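Local coordinates for pilin (Streptococcus pyogenes serotype M1, PDB 3GLD), which forms the backbone of the pilus, stacking head to tail through intermolecular isopeptide bonds and serving adhesion to host cells, bacterial aggregation and biofilm formation, at residues A[100-105]-A[151-156]; A[21-26]-A[39-44]; A[116-121]-A[142-147]; A[32-37]-A[68-73]. The protein carries 2 engineered substitutions. One frame throughout, in Å; residues are numbered along the deposited sequence.

From the N terminus, strand 18-27 lies opposite strand 37-45 in contact 2, closing a short loop across the N-terminal β-sandwich. Contact 4 crosses it: residues 32-37 lie between the two segments of contact 2, but their partner 68-73 comes after both, so the approach to strand 37-45 is fastened to the end of strand 65-70. Contact 1 opens later, at 100-105, and closes at 151-156, again spanning the two sheets. Nested inside its loop is contact 3, where the open end of hairpin 119-129/134-144 is held. Contacts 1 and 2 share the sandwich core, whereas contact 4 sits toward the C-terminal half of the molecule.

Contact 1: residues A[100-105]-A[151-156]. Engineered in segment 100-105: Ala104 (natural residue Glu).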
loop_
_atom_site.group_PDB
_atom_site.type_symbol
_atom_site.label_atom_id
_atom_site.label_comp_id
_atom_site.label_asym_id
_atom_site.label_seq_id
_atom_site.Cartn_x
_atom_site.Cartn_y
_atom_site.Cartn_z
ATOM N N TYR A 100 11.436 11.456 24.155
ATOM C CA TYR A 100 10.233 10.775 23.711
ATOM C C TYR A 100 10.610 9.648 22.753
ATOM O O TYR A 100 11.721 9.612 22.224
ATOM C CB TYR A 100 9.314 11.728 22.955
ATOM C CG TYR A 100 8.766 12.887 23.735
ATOM C CD1 TYR A 100 9.526 14.056 23.912
ATOM C CD2 TYR A 100 7.499 12.829 24.299
ATOM C CE1 TYR A 100 9.029 15.140 24.639
ATOM C CE2 TYR A 100 6.988 13.899 25.012
ATOM C CZ TYR A 100 7.761 15.053 25.179
ATOM O OH TYR A 100 7.259 16.127 25.875
ATOM N N LYS A 101 9.651 8.767 22.484
ATOM C CA LYS A 101 9.801 7.759 21.437
ATOM C C LYS A 101 8.640 7.916 20.471
ATOM O O LYS A 101 7.499 8.094 20.904
ATOM C CB LYS A 101 9.795 6.350 22.026
ATOM C CG LYS A 101 10.943 6.062 22.960
ATOM C CD LYS A 101 11.389 4.601 22.852
ATOM C CE LYS A 101 12.569 4.337 23.791
ATOM N NZ LYS A 101 12.610 2.935 24.289
ATOM N N VAL A 102 8.947 7.869 19.176
ATOM C CA VAL A 102 7.952 7.992 18.121
ATOM C C VAL A 102 7.898 6.681 17.330
ATOM O O VAL A 102 8.936 6.210 16.851
ATOM C CB VAL A 102 8.293 9.135 17.165
ATOM C CG1 VAL A 102 7.318 9.159 15.965
ATOM C CG2 VAL A 102 8.257 10.471 17.910
ATOM N N THR A 103 6.697 6.111 17.215
ATOM C CA THR A 103 6.478 4.839 16.508
ATOM C C THR A 103 5.282 4.940 15.544
ATOM O O THR A 103 4.452 5.852 15.656
ATOM C CB THR A 103 6.252 3.656 17.475
ATOM O OG1 THR A 103 5.199 3.975 18.395
ATOM C CG2 THR A 103 7.540 3.314 18.256
ATOM N N ALA A 104 5.230 4.021 14.584
ATOM C CA ALA A 104 4.087 3.919 13.674
ATOM C C ALA A 104 3.175 2.848 14.219
ATOM O O ALA A 104 3.627 1.725 14.476
ATOM C CB ALA A 104 4.551 3.565 12.270
ATOM N N GLU A 105 1.911 3.202 14.436
ATOM C CA GLU A 105 0.895 2.236 14.855
ATOM C C GLU A 105 0.613 1.185 13.776
ATOM O O GLU A 105 0.666 1.488 12.577
ATOM C CB GLU A 105 -0.410 2.944 15.199
ATOM C CG GLU A 105 -0.377 3.703 16.501
ATOM C CD GLU A 105 -0.513 2.807 17.720
ATOM O OE1 GLU A 105 -1.498 2.028 17.799
ATOM O OE2 GLU A 105 0.363 2.902 18.614
ATOM N N ILE A 151 12.060 12.539 10.977
ATOM C CA ILE A 151 11.163 11.454 11.331
ATOM C C ILE A 151 10.438 11.054 10.039
ATOM O O ILE A 151 9.595 11.792 9.512
ATOM C CB ILE A 151 10.161 11.861 12.450
ATOM C CG1 ILE A 151 10.872 12.546 13.637
ATOM C CG2 ILE A 151 9.336 10.659 12.911
ATOM C CD1 ILE A 151 12.088 11.794 14.202
ATOM N N GLN A 152 10.818 9.896 9.522
ATOM C CA GLN A 152 10.278 9.365 8.279
ATOM C C GLN A 152 9.916 7.907 8.502
ATOM O O GLN A 152 10.647 7.168 9.178
ATOM C CB GLN A 152 11.301 9.503 7.149
ATOM C CG GLN A 152 11.214 10.833 6.407
ATOM C CD GLN A 152 12.507 11.258 5.726
ATOM O OE1 GLN A 152 13.422 10.453 5.521
ATOM N NE2 GLN A 152 12.590 12.547 5.382
ATOM N N PHE A 153 8.767 7.518 7.955
ATOM C CA PHE A 153 8.315 6.134 7.967
ATOM C C PHE A 153 7.993 5.673 6.530
ATOM O O PHE A 153 7.395 6.421 5.746
ATOM C CB PHE A 153 7.088 5.991 8.864
ATOM C CG PHE A 153 7.392 6.095 10.338
ATOM C CD1 PHE A 153 7.889 5.004 11.043
ATOM C CD2 PHE A 153 7.152 7.285 11.029
ATOM C CE1 PHE A 153 8.166 5.088 12.419
ATOM C CE2 PHE A 153 7.411 7.378 12.395
ATOM C CZ PHE A 153 7.921 6.275 13.091
ATOM N N LYS A 154 8.386 4.447 6.186
ATOM C CA LYS A 154 8.186 3.934 4.825
ATOM C C LYS A 154 7.549 2.551 4.893
ATOM O O LYS A 154 8.239 1.569 5.130
ATOM C CB LYS A 154 9.518 3.882 4.059
ATOM C CG LYS A 154 9.375 3.532 2.558
ATOM C CD LYS A 154 10.616 3.878 1.711
ATOM C CE LYS A 154 11.746 2.873 1.921
ATOM N NZ LYS A 154 12.795 2.957 0.849
ATOM N N ASN A 155 6.227 2.491 4.751
ATOM C CA ASN A 155 5.543 1.215 4.598
ATOM C C ASN A 155 5.648 0.726 3.150
ATOM O O ASN A 155 5.888 1.530 2.234
ATOM C CB ASN A 155 4.078 1.323 5.014
ATOM C CG ASN A 155 3.903 1.551 6.504
ATOM O OD1 ASN A 155 4.836 1.373 7.313
ATOM N ND2 ASN A 155 2.695 1.949 6.882
ATOM N N SER A 156 5.493 -0.583 2.948
ATOM C CA SER A 156 5.529 -1.166 1.587
ATOM C C SER A 156 4.164 -1.720 1.202
ATOM O O SER A 156 3.553 -2.481 1.952
ATOM C CB SER A 156 6.604 -2.257 1.447
ATOM O OG SER A 156 6.765 -2.612 0.067
#
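Phe153 has CG anti to its carbonyl carbon and beside its backbone N (chi1 -72°), which sends the ring across to residues 100-105. Val102 answers with CG1 anti to its own backbone N (chi1 174°), and this one methyl serves two neighbours. It meets Ile151 CG2 tip to tip, Val102 CG1 and Ile151 CG2 lying 4.0 Å apart, and it crosses the Phe153 ring obliquely, with Val102 CG1 4.0 Å from Phe153 CE2. The ring thus lodges between Val102 and Ala104, which point to the same side of their strand. Ala104 CB lies over one face of the ring in a CH-pi contact, 4.1 Å from the centroid of Phe153 and 22° off the normal. The carbonyl of Val102 comes in at the edge, in the ring plane, with Val102 O 3.9 Å from Phe153 CZ. Strands 96-104 and 151-169 belong to opposite sheets of the β-sandwich, and their short segments run in roughly the same direction with axes 8.7 Å apart, joined by side chains of 151-156 packing on side chains and backbone of 100-105. Around Phe153 the packing is aromatic: the Phe41 ring meets it with planes at a shallow angle, and Tyr120 lies edge-to-face. Ala104 is an engineered residue; the natural glutamate at this position autocatalyses the isopeptide between Lys23 and Asn155, so the contact lacks that carboxylate. Asn155, two residues beyond Phe153, also points inward, and its OD1 accepts a hydrogen bond from the backbone N of Asp116, which helps set the rotation of the amide.

Contact 2: residues A[21-26]-A[39-44]; sequences VTKNLD and FTFKIE
Apolar packing pairs Val21 with Phe41. The methyl CG1 of Val21 sits almost exactly over the middle of the ring, 4.0 Å from the centroid of Phe41 and 8° off the normal, a clean CH-pi contact. Lys23 touches the same ring differently: its aliphatic part crosses at about a right angle and meets the tip, with Lys23 CB 3.8 Å from Phe41 CZ and Lys23 CG in the ring plane. Farther along, Leu25 CD1 reaches Phe39 CZ at 4.4 Å.

A cation-pi interaction accounts for the end of Lys23. The chain bends at chi2 (54°) and chi4 (60°), which lays CE and NZ over one face of Phe39; Lys23 NZ is 4.0 Å from the centroid of that ring, displaced toward its rim.

One hydrogen bond secures the amine within its own strand: Lys23 NZ donates to Asn24 O at 3.0 Å, approaching from above the carbonyl plane.

The two strands belong to opposing sheets of the sandwich, so the amine is buried between them, beside its cross-linking partner Asn155. Lys23 NZ and Asn155 CG are 3.6 Å apart, too far for a covalent bond, so the isopeptide is absent here. Burial would tend to lower the pKa of the amine, toward the neutral nucleophile such a bond requires, whereas the Phe39 face and Asn24 O would favour the charged form, leaving its ionisation open.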
loop_
_atom_site.group_PDB
_atom_site.type_symbol
_atom_site.label_atom_id
_atom_site.label_comp_id
_atom_site.label_asym_id
_atom_site.label_seq_id
_atom_site.Cartn_x
_atom_site.Cartn_y
_atom_site.Cartn_z
ATOM N N VAL A 21 6.291 14.660 10.793
ATOM C CA VAL A 21 6.475 13.248 10.453
ATOM C C VAL A 21 6.237 13.078 8.954
ATOM O O VAL A 21 5.235 13.554 8.432
ATOM C CB VAL A 21 5.504 12.340 11.228
ATOM C CG1 VAL A 21 5.639 10.881 10.763
ATOM C CG2 VAL A 21 5.758 12.438 12.713
ATOM N N THR A 22 7.161 12.416 8.266
ATOM C CA THR A 22 6.998 12.178 6.830
ATOM C C THR A 22 6.687 10.707 6.611
ATOM O O THR A 22 7.365 9.824 7.148
ATOM C CB THR A 22 8.252 12.567 6.013
ATOM O OG1 THR A 22 8.493 13.971 6.145
ATOM C CG2 THR A 22 8.058 12.258 4.539
ATOM N N LYS A 23 5.637 10.450 5.841
ATOM C CA LYS A 23 5.249 9.077 5.519
ATOM C C LYS A 23 5.379 8.856 4.021
ATOM O O LYS A 23 4.890 9.656 3.221
ATOM C CB LYS A 23 3.821 8.796 6.017
ATOM C CG LYS A 23 3.255 7.407 5.683
ATOM C CD LYS A 23 4.173 6.274 6.148
ATOM C CE LYS A 23 3.503 4.939 6.056
ATOM N NZ LYS A 23 3.079 4.591 4.660
ATOM N N ASN A 24 6.071 7.785 3.654
ATOM C CA ASN A 24 6.188 7.367 2.275
ATOM C C ASN A 24 5.586 5.967 2.118
ATOM O O ASN A 24 5.597 5.166 3.051
ATOM C CB ASN A 24 7.657 7.363 1.833
ATOM C CG ASN A 24 8.212 8.769 1.573
ATOM O OD1 ASN A 24 9.220 9.170 2.162
ATOM N ND2 ASN A 24 7.575 9.506 0.672
ATOM N N LEU A 25 5.032 5.682 0.945
ATOM C CA LEU A 25 4.542 4.339 0.664
ATOM C C LEU A 25 5.302 3.791 -0.536
ATOM O O LEU A 25 5.123 4.245 -1.664
ATOM C CB LEU A 25 3.033 4.355 0.433
ATOM C CG LEU A 25 2.257 3.049 0.270
ATOM C CD1 LEU A 25 2.201 2.260 1.569
ATOM C CD2 LEU A 25 0.841 3.374 -0.213
ATOM N N ASP A 26 6.162 2.824 -0.272
ATOM C CA ASP A 26 6.921 2.156 -1.314
ATOM C C ASP A 26 6.001 1.142 -2.003
ATOM O O ASP A 26 5.285 0.419 -1.325
ATOM C CB ASP A 26 8.120 1.431 -0.696
ATOM C CG ASP A 26 9.418 1.764 -1.392
ATOM O OD1 ASP A 26 9.761 2.964 -1.492
ATOM O OD2 ASP A 26 10.103 0.823 -1.847
ATOM N N PHE A 39 -2.684 6.050 8.096
ATOM C CA PHE A 39 -1.593 5.506 8.892
ATOM C C PHE A 39 -1.389 6.436 10.090
ATOM O O PHE A 39 -1.411 7.664 9.932
ATOM C CB PHE A 39 -0.301 5.382 8.077
ATOM C CG PHE A 39 -0.388 4.387 6.962
ATOM C CD1 PHE A 39 -0.367 3.024 7.228
ATOM C CD2 PHE A 39 -0.551 4.815 5.644
ATOM C CE1 PHE A 39 -0.488 2.102 6.193
ATOM C CE2 PHE A 39 -0.664 3.902 4.600
ATOM C CZ PHE A 39 -0.621 2.548 4.874
ATOM N N THR A 40 -1.200 5.840 11.268
ATOM C CA THR A 40 -1.188 6.557 12.526
ATOM C C THR A 40 0.197 6.459 13.173
ATOM O O THR A 40 0.890 5.431 13.068
ATOM C CB THR A 40 -2.287 6.040 13.489
ATOM O OG1 THR A 40 -3.569 6.348 12.940
ATOM C CG2 THR A 40 -2.209 6.736 14.866
ATOM N N PHE A 41 0.589 7.543 13.837
ATOM C CA PHE A 41 1.894 7.621 14.490
ATOM C C PHE A 41 1.680 8.096 15.896
ATOM O O PHE A 41 0.817 8.934 16.150
ATOM C CB PHE A 41 2.844 8.547 13.714
ATOM C CG PHE A 41 2.831 8.292 12.225
ATOM C CD1 PHE A 41 3.584 7.267 11.675
ATOM C CD2 PHE A 41 2.031 9.064 11.382
ATOM C CE1 PHE A 41 3.546 7.016 10.310
ATOM C CE2 PHE A 41 1.991 8.821 10.017
ATOM C CZ PHE A 41 2.754 7.792 9.485
ATOM N N LYS A 42 2.463 7.529 16.807
ATOM C CA LYS A 42 2.334 7.767 18.223
ATOM C C LYS A 42 3.642 8.350 18.757
ATOM O O LYS A 42 4.741 7.937 18.345
ATOM C CB LYS A 42 2.050 6.433 18.926
ATOM C CG LYS A 42 1.779 6.508 20.434
ATOM C CD LYS A 42 1.526 5.107 21.059
ATOM C CE LYS A 42 2.781 4.238 21.088
ATOM N NZ LYS A 42 2.572 3.030 21.962
ATOM N N ILE A 43 3.504 9.303 19.672
ATOM C CA ILE A 43 4.635 9.794 20.482
ATOM C C ILE A 43 4.323 9.572 21.954
ATOM O O ILE A 43 3.222 9.871 22.410
ATOM C CB ILE A 43 4.934 11.296 20.236
ATOM C CG1 ILE A 43 6.201 11.729 20.988
ATOM C CG2 ILE A 43 3.764 12.154 20.659
ATOM C CD1 ILE A 43 6.949 12.874 20.334
ATOM N N GLU A 44 5.296 9.034 22.690
ATOM C CA GLU A 44 5.158 8.841 24.130
ATOM C C GLU A 44 6.454 9.219 24.860
ATOM O O GLU A 44 7.539 9.169 24.266
ATOM C CB GLU A 44 4.791 7.393 24.449
ATOM C CG GLU A 44 5.669 6.369 23.760
ATOM C CD GLU A 44 5.354 4.943 24.176
ATOM O OE1 GLU A 44 4.296 4.705 24.802
ATOM O OE2 GLU A 44 6.174 4.052 23.879
#

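Contact 3: residues A[116-121]-A[142-147]; sequences DTTSYT and GYKEGS
The open end of the β-hairpin formed by strands 119-129 and 134-144 is held here, around the antiparallel hydrogen-bonded pair Thr121 and Tyr143. Tyr143 N donates to Thr121 O at 2.9 Å, nearly along the C=O axis, and Thr121 N returns a bond to Tyr143 O at 3.0 Å, in the carbonyl plane. With CG in the crowded position between backbone N and carbonyl carbon (chi1 51°), the Tyr143 ring lies alongside Thr121; Thr121 CG2 is 3.4 Å from Tyr143 OH. Just beyond this last bridge the strands splay, and a water fills in, donating to Ser119 O and Tyr143 O and accepting from Thr121 OG1. The chain then leaves strand 134-144 through a type I' turn, Lys144 to Ser147. Lys144 runs extended beside the Tyr120 ring, its CE 3.8 Å from Tyr120 OH, which is itself hydrogen-bonded to Gln152 O. Thr118 crosses that lysine, Thr118 CG2 to Lys144 CD being 3.6 Å, and the same methyl covers one face of Tyr120. In an Asx turn Asp116 OD1 accepts from Thr118 N at 2.8 Å; on its syn lone pair it takes a second, very short bond from Thr118 OG1, 2.5 Å.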
loop_
_atom_site.group_PDB
_atom_site.type_symbol
_atom_site.label_atom_id
_atom_site.label_comp_id
_atom_site.label_asym_id
_atom_site.label_seq_id
_atom_site.Cartn_x
_atom_site.Cartn_y
_atom_site.Cartn_z
ATOM N N ASP A 116 6.379 -0.287 8.664
ATOM C CA ASP A 116 7.671 0.159 9.184
ATOM C C ASP A 116 7.737 -0.051 10.694
ATOM O O ASP A 116 6.887 0.442 11.446
ATOM C CB ASP A 116 7.922 1.626 8.834
ATOM C CG ASP A 116 9.382 2.026 9.006
ATOM O OD1 ASP A 116 10.088 1.370 9.799
ATOM O OD2 ASP A 116 9.823 2.985 8.337
ATOM N N THR A 117 8.745 -0.794 11.133
ATOM C CA THR A 117 8.913 -1.100 12.551
ATOM C C THR A 117 9.823 -0.095 13.264
ATOM O O THR A 117 10.023 -0.189 14.483
ATOM C CB THR A 117 9.430 -2.549 12.791
ATOM O OG1 THR A 117 10.642 -2.763 12.045
ATOM C CG2 THR A 117 8.371 -3.580 12.358
ATOM N N THR A 118 10.353 0.868 12.508
ATOM C CA THR A 118 11.289 1.866 13.053
ATOM C C THR A 118 10.761 2.562 14.314
ATOM O O THR A 118 9.578 2.892 14.429
ATOM C CB THR A 118 11.715 2.901 11.977
ATOM O OG1 THR A 118 12.210 2.209 10.820
ATOM C CG2 THR A 118 12.810 3.830 12.494
ATOM N N SER A 119 11.657 2.753 15.274
ATOM C CA SER A 119 11.351 3.506 16.471
ATOM C C SER A 119 12.336 4.651 16.514
ATOM O O SER A 119 13.544 4.445 16.350
ATOM C CB SER A 119 11.490 2.626 17.713
ATOM O OG SER A 119 10.967 3.274 18.869
ATOM N N TYR A 120 11.820 5.862 16.705
ATOM C CA TYR A 120 12.672 7.025 16.826
ATOM C C TYR A 120 12.760 7.511 18.269
ATOM O O TYR A 120 11.771 7.530 19.004
ATOM C CB TYR A 120 12.157 8.156 15.949
ATOM C CG TYR A 120 12.337 7.948 14.463
ATOM C CD1 TYR A 120 11.321 7.387 13.684
ATOM C CD2 TYR A 120 13.503 8.369 13.829
ATOM C CE1 TYR A 120 11.485 7.230 12.300
ATOM C CE2 TYR A 120 13.681 8.209 12.470
ATOM C CZ TYR A 120 12.677 7.641 11.709
ATOM O OH TYR A 120 12.887 7.511 10.364
ATOM N N THR A 121 13.961 7.897 18.681
ATOM C CA THR A 121 14.102 8.607 19.937
ATOM C C THR A 121 14.082 10.081 19.579
ATOM O O THR A 121 14.763 10.512 18.634
ATOM C CB THR A 121 15.371 8.202 20.694
ATOM O OG1 THR A 121 15.315 6.792 20.954
ATOM C CG2 THR A 121 15.463 8.943 22.037
ATOM N N GLY A 142 15.500 14.116 16.215
ATOM C CA GLY A 142 15.146 12.711 16.246
ATOM C C GLY A 142 16.252 11.840 15.693
ATOM O O GLY A 142 17.031 12.254 14.849
ATOM N N TYR A 143 16.341 10.630 16.184
ATOM C CA TYR A 143 17.335 9.746 15.640
ATOM C C TYR A 143 16.905 8.323 15.762
ATOM O O TYR A 143 16.236 7.913 16.715
ATOM C CB TYR A 143 18.717 9.954 16.290
ATOM C CG TYR A 143 18.722 9.932 17.803
ATOM C CD1 TYR A 143 18.634 11.119 18.534
ATOM C CD2 TYR A 143 18.835 8.728 18.505
ATOM C CE1 TYR A 143 18.640 11.107 19.938
ATOM C CE2 TYR A 143 18.847 8.704 19.913
ATOM C CZ TYR A 143 18.744 9.893 20.616
ATOM O OH TYR A 143 18.758 9.880 21.998
ATOM N N LYS A 144 17.275 7.580 14.737
ATOM C CA LYS A 144 17.350 6.152 14.832
ATOM C C LYS A 144 18.815 5.864 14.606
ATOM O O LYS A 144 19.478 6.501 13.772
ATOM C CB LYS A 144 16.458 5.454 13.792
ATOM C CG LYS A 144 16.746 5.777 12.326
ATOM C CD LYS A 144 16.119 4.736 11.422
ATOM C CE LYS A 144 15.965 5.244 9.992
ATOM N NZ LYS A 144 15.350 4.204 9.108
ATOM N N GLU A 145 19.326 4.952 15.419
ATOM C CA GLU A 145 20.630 4.354 15.219
ATOM C C GLU A 145 21.814 5.289 14.932
ATOM O O GLU A 145 22.694 4.981 14.121
ATOM C CB GLU A 145 20.484 3.242 14.187
ATOM C CG GLU A 145 19.213 2.460 14.476
ATOM C CD GLU A 145 19.196 1.090 13.870
ATOM O OE1 GLU A 145 19.838 0.895 12.811
ATOM O OE2 GLU A 145 18.536 0.207 14.475
ATOM N N GLY A 146 21.849 6.418 15.623
ATOM C CA GLY A 146 23.062 7.210 15.672
ATOM C C GLY A 146 23.320 8.073 14.464
ATOM O O GLY A 146 24.443 8.532 14.224
ATOM N N SER A 147 22.282 8.286 13.687
ATOM C CA SER A 147 22.302 9.392 12.764
ATOM C C SER A 147 21.077 10.235 13.093
ATOM O O SER A 147 19.965 9.709 13.190
ATOM C CB SER A 147 22.321 8.900 11.310
ATOM O OG SER A 147 23.415 8.003 11.096
HETATM O O HOH W 1 15.675 5.197 18.367
#

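Contact 4: residues A[32-37]-A[68-73]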
loop_
_atom_site.group_PDB
_atom_site.type_symbol
_atom_site.label_atom_id
_atom_site.label_comp_id
_atom_site.label_asym_id
_atom_site.label_seq_id
_atom_site.Cartn_x
_atom_site.Cartn_y
_atom_site.Cartn_z
ATOM N N ALA A 32 0.647 0.094 -8.885
ATOM C CA ALA A 32 -0.319 -0.311 -7.851
ATOM C C ALA A 32 -1.398 0.727 -7.637
ATOM O O ALA A 32 -1.125 1.929 -7.693
ATOM C CB ALA A 32 0.392 -0.599 -6.528
ATOM N N LEU A 33 -2.622 0.257 -7.396
ATOM C CA LEU A 33 -3.688 1.074 -6.825
ATOM C C LEU A 33 -3.380 1.411 -5.357
ATOM O O LEU A 33 -2.779 0.589 -4.644
ATOM C CB LEU A 33 -5.040 0.357 -6.929
ATOM C CG LEU A 33 -5.727 0.281 -8.312
ATOM C CD1 LEU A 33 -4.997 -0.673 -9.255
ATOM C CD2 LEU A 33 -7.168 -0.157 -8.132
ATOM N N ILE A 34 -3.755 2.622 -4.931
ATOM C CA ILE A 34 -3.436 3.111 -3.577
ATOM C C ILE A 34 -4.703 2.966 -2.737
ATOM O O ILE A 34 -5.736 3.531 -3.075
ATOM C CB ILE A 34 -2.941 4.615 -3.587
ATOM C CG1 ILE A 34 -1.718 4.803 -4.507
ATOM C CG2 ILE A 34 -2.673 5.146 -2.176
ATOM C CD1 ILE A 34 -0.499 3.910 -4.177
ATOM N N PRO A 35 -4.629 2.202 -1.638
ATOM C CA PRO A 35 -5.816 1.966 -0.803
ATOM C C PRO A 35 -6.295 3.222 -0.043
ATOM O O PRO A 35 -5.477 4.067 0.307
ATOM C CB PRO A 35 -5.340 0.882 0.181
ATOM C CG PRO A 35 -3.846 1.063 0.236
ATOM C CD PRO A 35 -3.433 1.519 -1.122
ATOM N N ASN A 36 -7.602 3.324 0.180
ATOM C CA ASN A 36 -8.180 4.326 1.071
ATOM C C ASN A 36 -7.924 3.876 2.501
ATOM O O ASN A 36 -8.586 2.968 2.985
ATOM C CB ASN A 36 -9.701 4.450 0.907
ATOM C CG ASN A 36 -10.144 4.687 -0.511
ATOM O OD1 ASN A 36 -11.114 4.069 -0.956
ATOM N ND2 ASN A 36 -9.477 5.586 -1.220
ATOM N N THR A 37 -6.966 4.508 3.171
ATOM C CA THR A 37 -6.632 4.144 4.546
ATOM C C THR A 37 -5.889 5.297 5.241
ATOM O O THR A 37 -5.305 6.152 4.582
ATOM C CB THR A 37 -5.718 2.889 4.589
ATOM O OG1 THR A 37 -5.474 2.495 5.949
ATOM C CG2 THR A 37 -4.370 3.167 3.915
ATOM N N VAL A 68 -1.681 10.343 8.789
ATOM C CA VAL A 68 -1.735 10.709 7.384
ATOM C C VAL A 68 -2.864 9.876 6.764
ATOM O O VAL A 68 -3.324 8.892 7.368
ATOM C CB VAL A 68 -0.406 10.425 6.662
ATOM C CG1 VAL A 68 0.716 11.330 7.196
ATOM C CG2 VAL A 68 -0.023 8.934 6.781
ATOM N N THR A 69 -3.318 10.281 5.586
ATOM C CA THR A 69 -4.440 9.640 4.910
ATOM C C THR A 69 -4.090 9.457 3.444
ATOM O O THR A 69 -3.572 10.377 2.800
ATOM C CB THR A 69 -5.741 10.465 5.031
ATOM O OG1 THR A 69 -6.231 10.380 6.369
ATOM C CG2 THR A 69 -6.836 9.927 4.105
ATOM N N TYR A 70 -4.349 8.251 2.943
ATOM C CA TYR A 70 -4.201 7.930 1.529
ATOM C C TYR A 70 -5.588 7.678 0.930
ATOM O O TYR A 70 -6.507 7.255 1.637
ATOM C CB TYR A 70 -3.294 6.700 1.363
ATOM C CG TYR A 70 -1.825 7.003 1.565
ATOM C CD1 TYR A 70 -1.016 7.343 0.491
ATOM C CD2 TYR A 70 -1.255 6.978 2.839
ATOM C CE1 TYR A 70 0.314 7.629 0.658
ATOM C CE2 TYR A 70 0.101 7.273 3.025
ATOM C CZ TYR A 70 0.870 7.597 1.920
ATOM O OH TYR A 70 2.202 7.891 2.058
ATOM N N THR A 71 -5.747 7.968 -0.360
ATOM C CA THR A 71 -6.978 7.604 -1.100
ATOM C C THR A 71 -6.636 7.057 -2.466
ATOM O O THR A 71 -5.505 7.189 -2.932
ATOM C CB THR A 71 -7.951 8.799 -1.361
ATOM O OG1 THR A 71 -7.213 9.912 -1.881
ATOM C CG2 THR A 71 -8.739 9.189 -0.130
ATOM N N ASN A 72 -7.629 6.471 -3.135
ATOM C CA ASN A 72 -7.424 5.945 -4.498
ATOM C C ASN A 72 -6.835 7.010 -5.431
ATOM O O ASN A 72 -5.989 6.705 -6.276
ATOM C CB ASN A 72 -8.734 5.372 -5.079
ATOM C CG ASN A 72 -9.281 4.174 -4.280
ATOM O OD1 ASN A 72 -10.481 3.924 -4.301
ATOM N ND2 ASN A 72 -8.404 3.440 -3.577
ATOM N N SER A 73 -7.267 8.265 -5.255
ATOM C CA SER A 73 -6.851 9.370 -6.136
ATOM C C SER A 73 -5.376 9.772 -6.005
ATOM O O SER A 73 -4.848 10.508 -6.842
ATOM C CB SER A 73 -7.790 10.590 -5.979
ATOM O OG SER A 73 -7.667 11.157 -4.676
HETATM O O HOH W 2 -5.584 4.019 -6.722
#
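The side-chain nitrogen of Asn72 is gripped by two carbonyl oxygens: Asn72 ND2 donates to Ile34 O at 2.7 Å and also to Tyr190 O. The first bond lies in the amide plane of Asn72 and in the carbonyl plane of Ile34, at an N-H...O angle of 155°, so both flat groups are well aligned. The same oxygen receives a weaker CA-H...O contact, Asn72 CA to Ile34 O at 3.3 Å. Since Asn72 OD1 accepts from Lys192 N, both ends of this buried amide are satisfied and its rotation is fixed. A water ties the backbones together once more, accepting from Ile34 N at 2.9 Å and donating to Asn72 O. Tyr190 and Lys192 lie on the loop between strands 179-185 and 196-202, in the C-terminal half of the molecule, so Asn72 links the base of the N-terminal β-sandwich to its neighbour. From here residues 32-37 lead into strand 37-45, whose first residue pairs with strand 65-70: Thr37 and Tyr70 form an antiparallel hydrogen-bonded pair. Tyr70 N donates to Thr37 O at 2.8 Å in an almost straight bond (175°), nearly along the C=O axis, while the return bond from Thr37 N to Tyr70 O is longer, 3.2 Å, with the donor above the carbonyl plane. On the inner side Ile34 CG2, anti to its backbone N, crosses the Tyr70 ring obliquely at CD1, 3.8 Å from Ile34 CG2 to Tyr70 CD1. The far end of that tyrosine is anchored separately, its OH hydrogen-bonded to Asn79 O.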